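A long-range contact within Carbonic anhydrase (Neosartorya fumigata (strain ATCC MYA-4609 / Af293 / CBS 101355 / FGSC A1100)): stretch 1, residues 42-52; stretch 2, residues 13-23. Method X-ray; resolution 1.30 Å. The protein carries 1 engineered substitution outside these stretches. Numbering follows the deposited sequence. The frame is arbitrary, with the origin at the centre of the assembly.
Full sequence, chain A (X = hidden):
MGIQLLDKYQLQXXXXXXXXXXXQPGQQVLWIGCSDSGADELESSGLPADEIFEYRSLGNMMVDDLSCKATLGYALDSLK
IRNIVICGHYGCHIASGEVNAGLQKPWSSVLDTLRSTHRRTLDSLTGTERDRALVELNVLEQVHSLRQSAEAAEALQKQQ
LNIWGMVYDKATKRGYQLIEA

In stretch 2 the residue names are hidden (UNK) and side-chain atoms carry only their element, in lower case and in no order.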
# COMPACT_ATOMS: atom_id res chain seq x y z
N LEU A 42 1.52 11.63 -3.07
CA LEU A 42 2.83 11.42 -3.72
C LEU A 42 3.26 12.64 -4.54
O LEU A 42 4.48 12.75 -4.80
CB LEU A 42 2.81 10.16 -4.59
CG LEU A 42 2.47 8.85 -3.89
CD1 LEU A 42 2.56 7.66 -4.83
CD2 LEU A 42 3.33 8.60 -2.67
N GLU A 43 2.37 13.54 -4.88
CA GLU A 43 2.77 14.80 -5.55
C GLU A 43 3.52 15.68 -4.56
O GLU A 43 4.23 16.61 -5.02
CB GLU A 43 1.55 15.47 -6.20
CG GLU A 43 1.26 14.85 -7.54
CD GLU A 43 2.37 15.24 -8.51
OE1 GLU A 43 2.86 14.35 -9.23
OE2 GLU A 43 2.80 16.44 -8.49
N SER A 44 3.48 15.41 -3.26
CA SER A 44 4.25 16.17 -2.25
C SER A 44 5.48 15.39 -1.77
O SER A 44 6.04 15.76 -0.74
CB SER A 44 3.35 16.55 -1.12
OG SER A 44 2.43 17.56 -1.52
N SER A 45 5.88 14.34 -2.48
CA SER A 45 7.02 13.48 -2.03
C SER A 45 8.37 14.04 -2.46
O SER A 45 9.40 13.62 -1.89
CB SER A 45 6.88 12.10 -2.58
OG SER A 45 7.01 12.07 -3.99
N GLY A 46 8.41 14.89 -3.48
CA GLY A 46 9.72 15.30 -4.05
C GLY A 46 10.36 14.21 -4.90
O GLY A 46 11.54 14.33 -5.22
N LEU A 47 9.65 13.11 -5.20
CA LEU A 47 10.19 11.95 -5.92
C LEU A 47 9.44 11.76 -7.22
O LEU A 47 8.21 11.76 -7.23
CB LEU A 47 10.03 10.69 -5.07
CG LEU A 47 10.88 10.59 -3.80
CD1 LEU A 47 10.41 9.45 -2.89
CD2 LEU A 47 12.34 10.43 -4.16
N PRO A 48 10.13 11.43 -8.31
CA PRO A 48 9.45 10.89 -9.48
C PRO A 48 8.85 9.51 -9.16
O PRO A 48 9.36 8.85 -8.27
CB PRO A 48 10.53 10.78 -10.55
CG PRO A 48 11.81 10.73 -9.78
CD PRO A 48 11.59 11.40 -8.44
N ALA A 49 7.80 9.13 -9.87
CA ALA A 49 7.06 7.87 -9.59
C ALA A 49 8.00 6.68 -9.60
O ALA A 49 7.79 5.72 -8.83
CB ALA A 49 5.95 7.73 -10.60
N ASP A 50 9.00 6.67 -10.49
CA ASP A 50 9.84 5.48 -10.65
C ASP A 50 10.85 5.35 -9.49
O ASP A 50 11.47 4.28 -9.41
CB ASP A 50 10.55 5.45 -12.02
CG ASP A 50 11.52 6.57 -12.33
OD1 ASP A 50 11.80 7.41 -11.46
OD2 ASP A 50 11.98 6.60 -13.50
N GLU A 51 10.95 6.34 -8.61
CA GLU A 51 11.85 6.25 -7.44
C GLU A 51 11.07 5.81 -6.20
O GLU A 51 11.61 5.78 -5.11
CB GLU A 51 12.55 7.59 -7.21
CG GLU A 51 13.54 7.90 -8.33
CD GLU A 51 14.34 9.17 -8.11
OE1 GLU A 51 14.36 9.76 -7.02
OE2 GLU A 51 14.96 9.60 -9.14
N ILE A 52 9.77 5.62 -6.32
CA ILE A 52 8.92 5.29 -5.16
C ILE A 52 8.66 3.78 -5.13
O ILE A 52 8.16 3.24 -6.10
CB ILE A 52 7.61 6.11 -5.16
CG1 ILE A 52 7.87 7.63 -5.20
CG2 ILE A 52 6.73 5.73 -3.96
CD1 ILE A 52 6.60 8.50 -5.32
N UNK A 13 7.67 22.83 6.59
CA UNK A 13 7.19 22.72 5.22
C UNK A 13 8.30 22.19 4.31
O UNK A 13 9.41 22.69 4.42
c UNK A 13 6.54 24.84 6.18
c UNK A 13 7.46 24.17 7.18
c UNK A 13 6.80 24.17 4.84
N UNK A 14 8.01 21.17 3.50
CA UNK A 14 9.00 20.61 2.53
C UNK A 14 9.12 21.59 1.37
O UNK A 14 8.09 22.13 0.92
c UNK A 14 8.56 19.25 2.00
c UNK A 14 7.78 16.89 2.40
c UNK A 14 8.40 18.13 3.04
c UNK A 14 9.72 17.78 3.69
N UNK A 15 10.33 21.80 0.88
CA UNK A 15 10.55 22.33 -0.49
C UNK A 15 10.82 21.11 -1.37
O UNK A 15 11.72 20.36 -1.03
o UNK A 15 11.50 24.29 0.51
c UNK A 15 11.66 23.33 -0.53
N UNK A 16 10.04 20.93 -2.43
CA UNK A 16 10.05 19.67 -3.22
C UNK A 16 11.45 19.41 -3.72
O UNK A 16 11.80 18.24 -3.86
c UNK A 16 7.10 20.60 -3.05
c UNK A 16 6.77 19.46 -5.25
c UNK A 16 7.61 19.53 -4.00
c UNK A 16 9.07 19.76 -4.38
N UNK A 17 12.21 20.47 -4.02
CA UNK A 17 13.54 20.34 -4.66
C UNK A 17 14.64 20.07 -3.64
O UNK A 17 15.80 20.03 -4.06
c UNK A 17 14.01 22.90 -4.71
o UNK A 17 13.50 23.00 -3.59
o UNK A 17 14.60 23.83 -5.26
c UNK A 17 13.85 21.60 -5.49
N UNK A 18 14.34 19.95 -2.35
CA UNK A 18 15.39 19.67 -1.33
C UNK A 18 14.76 18.85 -0.22
O UNK A 18 14.56 19.33 0.89
o UNK A 18 15.02 21.81 -0.38
c UNK A 18 16.03 20.95 -0.84
N UNK A 19 14.37 17.63 -0.56
CA UNK A 19 13.87 16.68 0.47
C UNK A 19 15.05 15.82 0.91
O UNK A 19 15.88 15.47 0.09
c UNK A 19 11.48 16.83 -0.38
c UNK A 19 12.95 15.00 -1.19
c UNK A 19 12.64 15.90 -0.02
N UNK A 20 15.09 15.47 2.20
CA UNK A 20 16.25 14.77 2.76
C UNK A 20 16.40 13.32 2.28
O UNK A 20 17.47 12.77 2.33
c UNK A 20 14.14 15.91 3.24
c UNK A 20 16.04 14.81 4.28
c UNK A 20 14.62 15.27 4.52
N UNK A 21 15.33 12.74 1.72
CA UNK A 21 15.35 11.38 1.12
C UNK A 21 15.63 11.40 -0.38
O UNK A 21 15.52 10.34 -1.05
c UNK A 21 12.18 11.57 -0.10
c UNK A 21 14.04 10.67 1.40
c UNK A 21 12.82 11.49 1.09
c UNK A 21 10.03 13.65 1.85
c UNK A 21 12.20 12.64 3.35
c UNK A 21 11.25 13.45 3.94
n UNK A 21 11.09 12.38 0.01
c UNK A 21 10.20 13.96 3.17
c UNK A 21 10.98 12.82 1.28
c UNK A 21 12.07 12.30 2.01
N UNK A 22 15.99 12.54 -0.98
CA UNK A 22 16.40 12.56 -2.40
C UNK A 22 17.62 13.49 -2.56
O UNK A 22 17.51 14.45 -3.35
c UNK A 22 14.73 13.24 -5.85
n UNK A 22 15.19 12.36 -9.39
c UNK A 22 15.02 13.12 -8.31
n UNK A 22 15.09 14.43 -8.44
c UNK A 22 15.46 12.50 -4.77
n UNK A 22 14.86 12.54 -7.11
c UNK A 22 15.27 12.97 -3.34
N UNK A 23 18.72 13.19 -1.89
CA UNK A 23 19.97 13.98 -2.08
C UNK A 23 20.58 13.63 -3.44
O UNK A 23 21.35 14.47 -3.97
c UNK A 23 19.84 15.58 0.58
n UNK A 23 18.62 17.97 1.49
c UNK A 23 20.37 14.17 0.46
n UNK A 23 18.89 17.32 3.67
c UNK A 23 20.93 13.79 -0.90
n UNK A 23 19.63 15.96 1.97
c UNK A 23 19.05 17.09 2.38
O HOH W 1 13.32 16.45 -4.76

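Position 13 has three side-chain carbons that close a ring onto its own backbone N, and it lies out of reach of stretch 1: Pro 13. Position 14 carries four carbons forked at the second; one branch tip lies 3.8 Å from O of Ser 44. This is Leu 14, and the atom is CD1. At position 15 one carbon bears one oxygen, remote from stretch 1: Ser 15.

Position 16 again has four carbons forked at the second, one tip 3.8 Å from Glu 43 O, so it is Leu 16, touching through CD2. Its backbone O sits 3.6 Å from Gly 46 CA. Position 17 has two carbons, the second carrying two oxygens, with CB directed away from stretch 1: Asp 17. Position 18, one carbon then one oxygen, out of reach of stretch 1, is Ser 18; its N bonds to Ser 15 O at 3.0 Å, closing a type I turn.

Position 19 has a CB that points toward stretch 1 and bears two terminal carbons, one of them 3.9 Å from Ser 45 O. Three carbons in all make this Val 19, since isoleucine would need a fourth; the touching atom is CG2. Position 20, three carbons in a ring onto N, makes no contact and is Pro 20.

Position 21 has fused five- and six-membered rings whose one nitrogen lies 2.8 Å from Ser 45 O, with a ring carbon 3.9 Å from Leu 47 CD1. Only tryptophan fits. Trp 21 NE1 donates to Ser 45 O at 160°, the acceptor lying at the ring edge near its plane, while CD1 packs on Leu 47.

Position 22 is a chain of three carbons, a nitrogen, then a carbon with two more nitrogens; the chain nitrogen lies 2.8 Å from Glu 51 OE1 and one terminal nitrogen 2.8 Å from Glu 51 OE2. This is Arg 22, whose NE (167°) and NH2 (172°) form a two-pronged salt bridge. Position 23 shows the same atom pattern but stays out of reach: Arg 23.

The contact buries 440 Å² and centres on Gly 46, whose CA is 4.5 Å from Leu 16 CA. An ideal CB there would fall 2.9 Å from both Val 19 CG1 and Leu 16 O, so the close approach depends on a missing side chain; the positive phi of 75° also favours glycine. Water 1 links the backbones, donating to Leu 16 O at 2.5 Å and Gly 46 O at 2.8 Å. The extended Arg 22 side chain passes Leu 47 and lays one guanidinium face against Pro 48, with CD of Pro 48 3.7 Å from NE of Arg 22.

Stretch 2, residues 13-23: PLSLDSVPWRR
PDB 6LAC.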